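Local coordinates for protein thermotoga maritima TmcAL (Thermotoga maritima, PDB 5Y0T) that belongs to the HIGH nucleotidyl transferase family of the HUP clan and is modelled here with adenosine-5'-rp-alpha-thio-triphosphate, at residues F275-A287 with D295-F307. Sequence-based numbering, arbitrary orientation.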
loop_
_atom_site.group_PDB
_atom_site.type_symbol
_atom_site.label_atom_id
_atom_site.label_comp_id
_atom_site.label_asym_id
_atom_site.label_seq_id
_atom_site.Cartn_x
_atom_site.Cartn_y
_atom_site.Cartn_z
ATOM N N PHE A 275 16.464 -6.647 4.983
ATOM C CA PHE A 275 16.920 -5.313 5.355
ATOM C C PHE A 275 18.077 -5.366 6.346
ATOM O O PHE A 275 17.991 -5.994 7.396
ATOM C CB PHE A 275 15.767 -4.477 5.915
ATOM C CG PHE A 275 14.980 -3.790 4.847
ATOM C CD1 PHE A 275 15.338 -2.522 4.410
ATOM C CD2 PHE A 275 13.920 -4.431 4.234
ATOM C CE1 PHE A 275 14.636 -1.903 3.398
ATOM C CE2 PHE A 275 13.213 -3.820 3.224
ATOM C CZ PHE A 275 13.564 -2.561 2.801
ATOM N N SER A 276 19.167 -4.711 5.964
ATOM C CA SER A 276 20.351 -4.544 6.788
ATOM C C SER A 276 21.205 -3.484 6.113
ATOM O O SER A 276 20.777 -2.886 5.124
ATOM C CB SER A 276 21.128 -5.854 6.934
ATOM O OG SER A 276 21.698 -6.240 5.695
ATOM N N GLU A 277 22.409 -3.269 6.642
ATOM C CA GLU A 277 23.385 -2.352 6.054
ATOM C C GLU A 277 22.829 -0.966 5.757
ATOM O O GLU A 277 23.186 -0.362 4.744
ATOM C CB GLU A 277 23.955 -2.937 4.763
ATOM C CG GLU A 277 24.691 -4.250 4.929
ATOM C CD GLU A 277 25.301 -4.721 3.623
ATOM O OE1 GLU A 277 26.225 -4.045 3.113
ATOM O OE2 GLU A 277 24.850 -5.761 3.103
ATOM N N GLY A 278 21.964 -0.468 6.635
ATOM C CA GLY A 278 21.390 0.857 6.478
ATOM C C GLY A 278 20.321 0.995 5.400
ATOM O O GLY A 278 19.947 2.112 5.049
ATOM N N LEU A 279 19.810 -0.124 4.885
ATOM C CA LEU A 279 18.831 -0.076 3.800
ATOM C C LEU A 279 17.473 0.459 4.245
ATOM O O LEU A 279 16.712 0.972 3.420
ATOM C CB LEU A 279 18.656 -1.464 3.172
ATOM C CG LEU A 279 19.732 -1.782 2.132
ATOM C CD1 LEU A 279 19.865 -3.281 1.895
ATOM C CD2 LEU A 279 19.419 -1.065 0.825
ATOM N N GLU A 280 17.157 0.329 5.531
ATOM C CA GLU A 280 15.877 0.823 6.024
ATOM C C GLU A 280 15.823 2.326 5.824
ATOM O O GLU A 280 14.842 2.855 5.281
ATOM C CB GLU A 280 15.655 0.469 7.499
ATOM C CG GLU A 280 15.618 -1.026 7.792
ATOM C CD GLU A 280 16.989 -1.584 8.158
ATOM O OE1 GLU A 280 18.005 -0.936 7.831
ATOM O OE2 GLU A 280 17.054 -2.665 8.776
ATOM N N LYS A 281 16.894 3.004 6.233
ATOM C CA LYS A 281 16.971 4.461 6.110
ATOM C C LYS A 281 16.980 4.886 4.649
ATOM O O LYS A 281 16.357 5.876 4.286
ATOM C CB LYS A 281 18.212 5.018 6.830
ATOM C CG LYS A 281 18.307 6.543 6.813
ATOM C CD LYS A 281 19.468 7.049 7.675
ATOM C CE LYS A 281 19.478 8.573 7.776
ATOM N NZ LYS A 281 20.632 9.067 8.604
ATOM N N ARG A 282 17.667 4.123 3.803
ATOM C CA ARG A 282 17.719 4.453 2.383
ATOM C C ARG A 282 16.333 4.326 1.735
ATOM O O ARG A 282 15.931 5.187 0.946
ATOM C CB ARG A 282 18.751 3.567 1.661
ATOM C CG ARG A 282 20.193 3.810 2.155
ATOM C CD ARG A 282 21.210 2.974 1.395
ATOM N NE ARG A 282 21.428 3.495 0.052
ATOM C CZ ARG A 282 22.356 4.392 -0.257
ATOM N NH1 ARG A 282 23.167 4.862 0.688
ATOM N NH2 ARG A 282 22.479 4.812 -1.509
ATOM N N PHE A 283 15.601 3.265 2.063
ATOM C CA PHE A 283 14.233 3.128 1.555
ATOM C C PHE A 283 13.378 4.297 2.046
ATOM O O PHE A 283 12.645 4.900 1.275
ATOM C CB PHE A 283 13.589 1.800 1.988
ATOM C CG PHE A 283 13.607 0.730 0.925
ATOM C CD1 PHE A 283 14.809 0.264 0.415
ATOM C CD2 PHE A 283 12.418 0.176 0.443
ATOM C CE1 PHE A 283 14.841 -0.732 -0.555
ATOM C CE2 PHE A 283 12.438 -0.825 -0.529
ATOM C CZ PHE A 283 13.644 -1.276 -1.035
ATOM N N HIS A 284 13.502 4.624 3.327
ATOM C CA HIS A 284 12.672 5.658 3.935
ATOM C C HIS A 284 12.920 7.031 3.319
ATOM O O HIS A 284 11.974 7.747 2.958
ATOM C CB HIS A 284 12.917 5.708 5.443
ATOM C CG HIS A 284 11.977 6.614 6.177
ATOM N ND1 HIS A 284 12.291 7.920 6.487
ATOM C CD2 HIS A 284 10.727 6.404 6.657
ATOM C CE1 HIS A 284 11.279 8.474 7.133
ATOM N NE2 HIS A 284 10.319 7.572 7.253
ATOM N N VAL A 285 14.198 7.396 3.208
ATOM C CA VAL A 285 14.586 8.699 2.679
ATOM C C VAL A 285 14.321 8.795 1.177
ATOM O O VAL A 285 13.733 9.767 0.716
ATOM C CB VAL A 285 16.076 9.000 2.964
ATOM C CG1 VAL A 285 16.485 10.347 2.369
ATOM C CG2 VAL A 285 16.343 8.991 4.463
ATOM N N CYS A 286 14.737 7.782 0.414
ATOM C CA CYS A 286 14.583 7.845 -1.038
ATOM C C CYS A 286 13.122 7.857 -1.469
ATOM O O CYS A 286 12.775 8.466 -2.484
ATOM C CB CYS A 286 15.311 6.678 -1.713
ATOM S SG CYS A 286 17.117 6.839 -1.602
ATOM N N ALA A 287 12.266 7.190 -0.701
ATOM C CA ALA A 287 10.836 7.170 -1.020
ATOM C C ALA A 287 10.244 8.577 -0.948
ATOM O O ALA A 287 9.374 8.945 -1.736
ATOM C CB ALA A 287 10.091 6.237 -0.077
ATOM N N ASP A 295 13.632 6.630 -10.310
ATOM C CA ASP A 295 14.520 7.506 -9.545
ATOM C C ASP A 295 14.755 6.938 -8.146
ATOM O O ASP A 295 15.862 7.045 -7.609
ATOM C CB ASP A 295 13.958 8.929 -9.453
ATOM C CG ASP A 295 13.989 9.661 -10.788
ATOM O OD1 ASP A 295 14.648 9.168 -11.730
ATOM O OD2 ASP A 295 13.357 10.734 -10.894
ATOM N N PHE A 296 13.711 6.347 -7.559
ATOM C CA PHE A 296 13.829 5.681 -6.261
ATOM C C PHE A 296 14.950 4.645 -6.262
ATOM O O PHE A 296 15.798 4.634 -5.373
ATOM C CB PHE A 296 12.512 4.994 -5.885
ATOM C CG PHE A 296 12.595 4.140 -4.642
ATOM C CD1 PHE A 296 12.707 2.756 -4.737
ATOM C CD2 PHE A 296 12.533 4.719 -3.379
ATOM C CE1 PHE A 296 12.766 1.968 -3.597
ATOM C CE2 PHE A 296 12.584 3.931 -2.225
ATOM C CZ PHE A 296 12.710 2.552 -2.338
ATOM N N LEU A 297 14.923 3.770 -7.260
ATOM C CA LEU A 297 15.897 2.690 -7.376
ATOM C C LEU A 297 17.318 3.244 -7.471
ATOM O O LEU A 297 18.230 2.755 -6.797
ATOM C CB LEU A 297 15.573 1.809 -8.590
ATOM C CG LEU A 297 14.353 0.885 -8.444
ATOM C CD1 LEU A 297 14.110 0.059 -9.717
ATOM C CD2 LEU A 297 14.522 -0.049 -7.247
ATOM N N GLU A 298 17.501 4.276 -8.289
ATOM C CA GLU A 298 18.807 4.916 -8.425
ATOM C C GLU A 298 19.253 5.577 -7.119
ATOM O O GLU A 298 20.429 5.552 -6.776
ATOM C CB GLU A 298 18.780 5.949 -9.554
ATOM C CG GLU A 298 18.612 5.347 -10.942
ATOM C CD GLU A 298 19.862 4.611 -11.422
ATOM O OE1 GLU A 298 20.968 4.845 -10.873
ATOM O OE2 GLU A 298 19.735 3.793 -12.357
ATOM N N CYS A 299 18.312 6.165 -6.389
ATOM C CA CYS A 299 18.635 6.794 -5.112
ATOM C C CYS A 299 19.106 5.770 -4.074
ATOM O O CYS A 299 20.064 6.019 -3.348
ATOM C CB CYS A 299 17.426 7.573 -4.573
ATOM S SG CYS A 299 17.668 8.310 -2.925
ATOM N N VAL A 300 18.426 4.629 -3.987
ATOM C CA VAL A 300 18.783 3.607 -3.003
ATOM C C VAL A 300 20.090 2.916 -3.409
ATOM O O VAL A 300 20.927 2.588 -2.562
ATOM C CB VAL A 300 17.668 2.547 -2.843
ATOM C CG1 VAL A 300 18.109 1.446 -1.880
ATOM C CG2 VAL A 300 16.349 3.199 -2.359
ATOM N N LYS A 301 20.248 2.710 -4.716
ATOM C CA LYS A 301 21.419 2.039 -5.287
ATOM C C LYS A 301 22.744 2.701 -4.922
ATOM O O LYS A 301 22.895 3.915 -4.977
ATOM C CB LYS A 301 21.303 1.974 -6.819
ATOM C CG LYS A 301 22.559 1.470 -7.542
ATOM C CD LYS A 301 22.424 -0.005 -7.933
ATOM C CE LYS A 301 23.693 -0.538 -8.591
ATOM N NZ LYS A 301 24.876 -0.464 -7.674
ATOM N N ALA A 302 23.711 1.876 -4.558
ATOM C CA ALA A 302 25.073 2.344 -4.377
ATOM C C ALA A 302 25.987 1.202 -4.742
ATOM O O ALA A 302 25.520 0.143 -5.174
ATOM C CB ALA A 302 25.317 2.805 -2.952
ATOM N N LYS A 303 27.282 1.422 -4.553
ATOM C CA LYS A 303 28.295 0.430 -4.865
ATOM C C LYS A 303 27.941 -0.946 -4.301
ATOM O O LYS A 303 27.992 -1.948 -5.013
ATOM C CB LYS A 303 29.655 0.894 -4.328
ATOM C CG LYS A 303 30.822 -0.020 -4.669
ATOM C CD LYS A 303 32.126 0.497 -4.059
ATOM C CE LYS A 303 33.285 -0.442 -4.363
ATOM N NZ LYS A 303 32.965 -1.838 -3.943
ATOM N N ARG A 304 27.548 -0.995 -3.033
ATOM C CA ARG A 304 27.351 -2.282 -2.373
ATOM C C ARG A 304 25.978 -2.911 -2.623
ATOM O O ARG A 304 25.722 -4.019 -2.151
ATOM C CB ARG A 304 27.589 -2.147 -0.863
ATOM C CG ARG A 304 26.702 -1.141 -0.154
ATOM C CD ARG A 304 27.304 -0.733 1.189
ATOM N NE ARG A 304 26.407 0.134 1.953
ATOM C CZ ARG A 304 26.260 1.439 1.740
ATOM N NH1 ARG A 304 26.948 2.043 0.780
ATOM N NH2 ARG A 304 25.416 2.143 2.485
ATOM N N PHE A 305 25.100 -2.232 -3.365
ATOM C CA PHE A 305 23.787 -2.819 -3.661
ATOM C C PHE A 305 23.527 -2.991 -5.155
ATOM O O PHE A 305 23.718 -2.066 -5.939
ATOM C CB PHE A 305 22.670 -1.975 -3.052
ATOM C CG PHE A 305 22.871 -1.668 -1.602
ATOM C CD1 PHE A 305 22.997 -2.691 -0.676
ATOM C CD2 PHE A 305 22.926 -0.352 -1.158
ATOM C CE1 PHE A 305 23.188 -2.408 0.666
ATOM C CE2 PHE A 305 23.106 -0.064 0.183
ATOM C CZ PHE A 305 23.242 -1.093 1.096
ATOM N N THR A 306 23.117 -4.191 -5.544
ATOM C CA THR A 306 22.634 -4.435 -6.897
ATOM C C THR A 306 21.174 -4.004 -7.054
ATOM O O THR A 306 20.432 -3.921 -6.072
ATOM C CB THR A 306 22.748 -5.907 -7.279
ATOM O OG1 THR A 306 21.802 -6.657 -6.514
ATOM C CG2 THR A 306 24.158 -6.419 -7.005
ATOM N N PHE A 307 20.767 -3.721 -8.285
ATOM C CA PHE A 307 19.380 -3.366 -8.554
ATOM C C PHE A 307 18.445 -4.510 -8.177
ATOM O O PHE A 307 17.359 -4.280 -7.650
ATOM C CB PHE A 307 19.191 -2.978 -10.025
ATOM C CG PHE A 307 19.636 -1.579 -10.337
ATOM C CD1 PHE A 307 18.956 -0.492 -9.806
ATOM C CD2 PHE A 307 20.738 -1.345 -11.144
ATOM C CE1 PHE A 307 19.369 0.808 -10.076
ATOM C CE2 PHE A 307 21.162 -0.047 -11.419
ATOM C CZ PHE A 307 20.478 1.030 -10.885
#
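Cys286 and Cys299 are joined by a disulfide, SG to SG 2.1 Å, that staples two successive helices, 279-289 and 293-300, into a helical hairpin; the axes of segments 279-287 and 295-300 run at 140° to each other. The two sulfurs leave their backbones differently: SG of Cys286 lies beside the backbone N of Cys286, whereas SG of Cys299 lies anti to the backbone N of Cys299.

Next to the bridge, Val300 enters the opposing helix as a knob among Leu279, Arg282, Phe283 and Cys286. Its beta-branched shape suits the hole, CG2 resting 3.7 Å from CB of Cys286 while CG1 packs 3.9 Å from CD2 of Leu279. Beyond it, Phe296 drives its CZ edge onto one face of Phe283 in a T-shaped pair with ring planes at 89°, a meeting that two flat phenylalanine rings allow. CZ of Phe275 covers the opposite face of Phe283, and Phe261 extends this aromatic cluster.

Where helix 293-300 ends, Arg282 bends at chi3 (74°) and grips the carbonyl of Val300 side-on: NE reaches Val300 O at 2.8 Å and NH2 reaches the same oxygen at 2.9 Å, with a weak bond from NH2 to Cys299 O. Further along, Phe305 is sandwiched, CG of Arg304 over the centre of one face and, over the other, branched Leu279 laying its CD2 methyl in a CH-pi contact, 3.8 Å from the centroid. The backbone O of Glu277 lies at the edge of the Phe305 ring, 3.7 Å from CZ; the Glu277 carboxylate forms a salt bridge with Arg309.

Covalent bond, apolar knob and arginine-to-carbonyl bonds thus work side by side: the guanidinium supplies donors at a helix C-terminus, where its positive charge would probably be favourable to the helix dipole.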